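Local coordinates for protein toluene, o-xylene monooxygenase oxygenase subunit (Pseudomonas stutzeri, PDB 2INC) that probably serves as a structural subunit of the multicomponent monooxygenase that hydroxylates toluene, o-xylene and related aromatic compounds, at residues C147-W158 with A249-W260. Numbering follows the deposited sequence.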
# COMPACT_ATOMS: atom_id res chain seq x y z
N CYS B 147 -2.02 25.63 -4.44
CA CYS B 147 -3.43 25.91 -4.17
C CYS B 147 -4.22 26.03 -5.50
O CYS B 147 -5.33 25.54 -5.57
CB CYS B 147 -3.57 27.18 -3.41
SG CYS B 147 -2.94 26.93 -1.77
N ALA B 148 -3.65 26.72 -6.49
CA ALA B 148 -4.27 26.88 -7.84
C ALA B 148 -4.37 25.55 -8.63
O ALA B 148 -5.36 25.31 -9.38
CB ALA B 148 -3.49 28.01 -8.68
N THR B 149 -3.34 24.69 -8.47
CA THR B 149 -3.34 23.32 -9.02
C THR B 149 -4.55 22.55 -8.53
O THR B 149 -5.30 22.06 -9.32
CB THR B 149 -2.03 22.52 -8.63
OG1 THR B 149 -0.85 23.27 -9.07
CG2 THR B 149 -2.04 21.09 -9.35
N TYR B 150 -4.75 22.48 -7.21
CA TYR B 150 -5.85 21.65 -6.67
C TYR B 150 -7.21 22.32 -6.96
O TYR B 150 -8.20 21.64 -7.18
CB TYR B 150 -5.63 21.36 -5.16
CG TYR B 150 -4.26 20.72 -4.95
CD1 TYR B 150 -3.41 21.19 -3.95
CD2 TYR B 150 -3.81 19.70 -5.79
CE1 TYR B 150 -2.14 20.63 -3.77
CE2 TYR B 150 -2.48 19.14 -5.64
CZ TYR B 150 -1.67 19.62 -4.59
OH TYR B 150 -0.36 19.12 -4.41
N GLU B 151 -7.22 23.63 -7.09
CA GLU B 151 -8.46 24.33 -7.40
C GLU B 151 -8.82 24.05 -8.87
O GLU B 151 -9.97 23.89 -9.23
CB GLU B 151 -8.26 25.83 -7.13
CG GLU B 151 -9.39 26.75 -7.72
CD GLU B 151 -9.14 28.23 -7.42
OE1 GLU B 151 -8.64 28.53 -6.32
OE2 GLU B 151 -9.51 29.07 -8.27
N THR B 152 -7.82 24.01 -9.71
CA THR B 152 -8.06 23.68 -11.14
C THR B 152 -8.70 22.30 -11.25
O THR B 152 -9.65 22.09 -12.04
CB THR B 152 -6.76 23.77 -11.95
OG1 THR B 152 -6.27 25.12 -11.85
CG2 THR B 152 -7.04 23.51 -13.41
N ALA B 153 -8.12 21.34 -10.52
CA ALA B 153 -8.64 19.97 -10.49
C ALA B 153 -10.09 19.99 -10.02
O ALA B 153 -10.92 19.26 -10.55
CB ALA B 153 -7.78 19.10 -9.60
N ASP B 154 -10.38 20.76 -8.97
CA ASP B 154 -11.80 20.91 -8.54
C ASP B 154 -12.70 21.48 -9.61
O ASP B 154 -13.84 21.05 -9.75
CB ASP B 154 -11.90 21.80 -7.31
CG ASP B 154 -11.22 21.20 -6.10
OD1 ASP B 154 -10.91 21.99 -5.16
OD2 ASP B 154 -10.98 19.95 -6.04
N HIS B 155 -12.25 22.49 -10.36
CA HIS B 155 -13.14 23.04 -11.36
C HIS B 155 -13.36 22.00 -12.45
O HIS B 155 -14.45 21.92 -13.01
CB HIS B 155 -12.53 24.30 -12.05
CG HIS B 155 -12.37 25.52 -11.14
ND1 HIS B 155 -13.29 25.90 -10.18
CD2 HIS B 155 -11.39 26.44 -11.08
CE1 HIS B 155 -12.88 26.99 -9.57
NE2 HIS B 155 -11.73 27.35 -10.11
N LEU B 156 -12.35 21.18 -12.71
CA LEU B 156 -12.54 20.06 -13.68
C LEU B 156 -13.55 19.02 -13.15
O LEU B 156 -14.38 18.48 -13.89
CB LEU B 156 -11.20 19.37 -13.95
CG LEU B 156 -11.21 18.09 -14.86
CD1 LEU B 156 -12.02 18.36 -16.14
CD2 LEU B 156 -9.83 17.51 -15.19
N ARG B 157 -13.49 18.80 -11.85
CA ARG B 157 -14.44 17.91 -11.18
C ARG B 157 -15.85 18.46 -11.39
O ARG B 157 -16.77 17.69 -11.72
CB ARG B 157 -14.10 17.93 -9.70
CG ARG B 157 -14.96 16.96 -8.89
CD ARG B 157 -14.86 17.28 -7.45
NE ARG B 157 -15.71 16.35 -6.67
CZ ARG B 157 -16.31 16.63 -5.51
NH1 ARG B 157 -17.07 15.70 -4.91
NH2 ARG B 157 -16.18 17.81 -4.92
N TRP B 158 -16.05 19.78 -11.24
CA TRP B 158 -17.42 20.30 -11.39
C TRP B 158 -17.90 20.17 -12.83
O TRP B 158 -19.05 19.77 -13.11
CB TRP B 158 -17.52 21.77 -10.97
CG TRP B 158 -17.10 22.11 -9.64
CD1 TRP B 158 -16.79 21.26 -8.61
CD2 TRP B 158 -16.98 23.44 -9.12
NE1 TRP B 158 -16.46 22.00 -7.48
CE2 TRP B 158 -16.53 23.34 -7.79
CE3 TRP B 158 -17.13 24.74 -9.68
CZ2 TRP B 158 -16.30 24.44 -7.00
CZ3 TRP B 158 -16.87 25.85 -8.89
CH2 TRP B 158 -16.46 25.69 -7.55
N ALA B 249 -22.33 19.70 -2.35
CA ALA B 249 -21.08 18.94 -2.39
C ALA B 249 -19.98 19.78 -3.06
O ALA B 249 -18.85 19.81 -2.62
CB ALA B 249 -21.27 17.68 -3.15
N GLN B 250 -20.33 20.46 -4.13
CA GLN B 250 -19.38 21.31 -4.87
C GLN B 250 -19.00 22.53 -4.06
O GLN B 250 -17.85 22.98 -4.10
CB GLN B 250 -19.97 21.69 -6.23
CG GLN B 250 -20.19 20.50 -7.12
CD GLN B 250 -20.99 20.81 -8.41
OE1 GLN B 250 -21.77 21.75 -8.44
NE2 GLN B 250 -20.83 19.99 -9.44
N LYS B 251 -19.93 23.07 -3.32
CA LYS B 251 -19.66 24.22 -2.48
C LYS B 251 -18.55 23.94 -1.45
O LYS B 251 -17.90 24.85 -0.99
CB LYS B 251 -20.94 24.68 -1.78
CG LYS B 251 -20.84 26.08 -1.19
CD LYS B 251 -21.50 27.10 -2.09
CE LYS B 251 -21.11 28.52 -1.68
NZ LYS B 251 -22.12 29.17 -0.80
N ARG B 252 -18.39 22.68 -1.04
CA ARG B 252 -17.31 22.32 -0.11
C ARG B 252 -15.94 22.63 -0.75
O ARG B 252 -15.02 23.09 -0.07
CB ARG B 252 -17.37 20.83 0.21
CG ARG B 252 -18.61 20.43 1.07
CD ARG B 252 -18.69 18.88 1.29
NE ARG B 252 -17.64 18.36 2.18
CZ ARG B 252 -17.78 18.24 3.51
NH1 ARG B 252 -18.89 18.62 4.14
NH2 ARG B 252 -16.80 17.74 4.23
N ASP B 253 -15.82 22.38 -2.06
CA ASP B 253 -14.59 22.76 -2.79
C ASP B 253 -14.48 24.29 -2.80
O ASP B 253 -13.42 24.88 -2.49
CB ASP B 253 -14.63 22.26 -4.26
CG ASP B 253 -14.60 20.75 -4.36
OD1 ASP B 253 -14.20 20.06 -3.40
OD2 ASP B 253 -14.98 20.22 -5.43
N ALA B 254 -15.59 24.95 -3.11
CA ALA B 254 -15.55 26.41 -3.20
C ALA B 254 -15.12 27.03 -1.86
O ALA B 254 -14.37 28.00 -1.85
CB ALA B 254 -16.91 26.94 -3.62
N GLU B 255 -15.63 26.50 -0.76
CA GLU B 255 -15.22 26.98 0.56
C GLU B 255 -13.71 26.81 0.78
O GLU B 255 -13.09 27.69 1.32
CB GLU B 255 -16.01 26.25 1.65
CG GLU B 255 -17.47 26.74 1.78
CD GLU B 255 -18.43 25.60 2.30
OE1 GLU B 255 -17.98 24.65 3.01
OE2 GLU B 255 -19.64 25.67 2.00
N ARG B 256 -13.15 25.69 0.32
CA ARG B 256 -11.69 25.50 0.35
C ARG B 256 -10.89 26.56 -0.43
O ARG B 256 -9.89 27.11 0.06
CB ARG B 256 -11.32 24.10 -0.15
CG ARG B 256 -9.87 23.76 0.08
CD ARG B 256 -9.58 22.27 -0.07
NE ARG B 256 -10.04 21.73 -1.37
CZ ARG B 256 -11.13 20.98 -1.47
NH1 ARG B 256 -11.55 20.50 -2.63
NH2 ARG B 256 -11.81 20.72 -0.38
N HIS B 257 -11.32 26.84 -1.67
CA HIS B 257 -10.70 27.87 -2.46
C HIS B 257 -10.75 29.22 -1.74
O HIS B 257 -9.79 29.97 -1.79
CB HIS B 257 -11.38 27.99 -3.82
CG HIS B 257 -11.49 26.67 -4.54
ND1 HIS B 257 -12.43 26.44 -5.52
CD2 HIS B 257 -10.83 25.50 -4.37
CE1 HIS B 257 -12.30 25.20 -5.97
NE2 HIS B 257 -11.35 24.60 -5.28
N ARG B 258 -11.88 29.53 -1.11
CA ARG B 258 -11.98 30.81 -0.38
C ARG B 258 -11.02 30.82 0.81
O ARG B 258 -10.48 31.87 1.16
CB ARG B 258 -13.43 31.07 0.08
CG ARG B 258 -14.38 31.53 -1.02
CD ARG B 258 -15.82 31.46 -0.52
NE ARG B 258 -16.75 31.40 -1.66
CZ ARG B 258 -18.06 31.47 -1.52
NH1 ARG B 258 -18.57 31.61 -0.30
NH2 ARG B 258 -18.85 31.39 -2.59
N ARG B 259 -10.84 29.69 1.45
CA ARG B 259 -9.91 29.62 2.59
C ARG B 259 -8.46 29.97 2.21
O ARG B 259 -7.81 30.75 2.90
CB ARG B 259 -9.94 28.25 3.25
CG ARG B 259 -11.22 28.01 4.11
CD ARG B 259 -11.02 26.87 5.08
NE ARG B 259 -10.84 25.57 4.41
CZ ARG B 259 -11.83 24.78 4.02
NH1 ARG B 259 -13.09 25.18 4.15
NH2 ARG B 259 -11.59 23.61 3.45
N TRP B 260 -7.96 29.45 1.10
CA TRP B 260 -6.59 29.77 0.69
C TRP B 260 -6.53 31.17 0.11
O TRP B 260 -5.50 31.85 0.29
CB TRP B 260 -5.95 28.71 -0.20
CG TRP B 260 -6.25 28.75 -1.71
CD1 TRP B 260 -7.06 27.91 -2.39
CD2 TRP B 260 -5.61 29.58 -2.70
NE1 TRP B 260 -7.02 28.20 -3.76
CE2 TRP B 260 -6.15 29.22 -3.96
CE3 TRP B 260 -4.65 30.62 -2.65
CZ2 TRP B 260 -5.75 29.83 -5.11
CZ3 TRP B 260 -4.29 31.24 -3.80
CH2 TRP B 260 -4.82 30.85 -5.03
O HOH W 1 -8.67 22.33 -3.58
O HOH W 2 -17.64 17.45 -2.25
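Within the ferritin-like helical bundle of this hydroxylase family, helices 142-172 and 241-268 pack antiparallel, their segments inclined at 160°, and a buried salt-bridge network of Asp154, Arg157, Asp253 and Arg256 joins them. The carboxylates of Asp154 and Asp253 stack with nearly parallel planes. Two acids this close would be expected to repel, but NH1 of Arg256 bridges them, 3.0 Å from Asp154 OD1 and 2.8 Å from Asp253 OD1, approaching each from above its carboxylate plane. Arginine suits this place because one long, cationic side chain can serve both acids; a water joins its NE to Asp154 OD1 as well. That same oxygen takes the N-H of His257 on its anti lone pair, with NE2 to OD1 at 2.6 Å and a nearly straight angle of 161°. His257 is a knob among Glu151, Asp154, His155 and Trp158, and its ring is held at both nitrogens, NE2 by Asp154 and ND1 by Lys220 of helix 208-237, while CG of Glu151 lies 3.6 Å over the centre of one face. Asp253 OD2 likewise has two partners: Arg157 NH2, 2.7 Å from it on the syn side but tilted out of the carboxylate plane, and Trp158 NE1, 3.1 Å from it at the anti lone pair. An alanine in place of Asp253 would probably leave the buried indole N-H of Trp158 without its acceptor and strip Arg157 and Arg256 of one carboxylate partner each. Trp158 is itself a knob, with Gln250 CB over one face of its indole. At the far end Trp260, its CG between backbone N and carbonyl carbon (chi1 83°), turns a face to Cys147, whose CB packs tightly at 3.2 Å from Trp260 CD2; the short thiol lets SG rest over the same face.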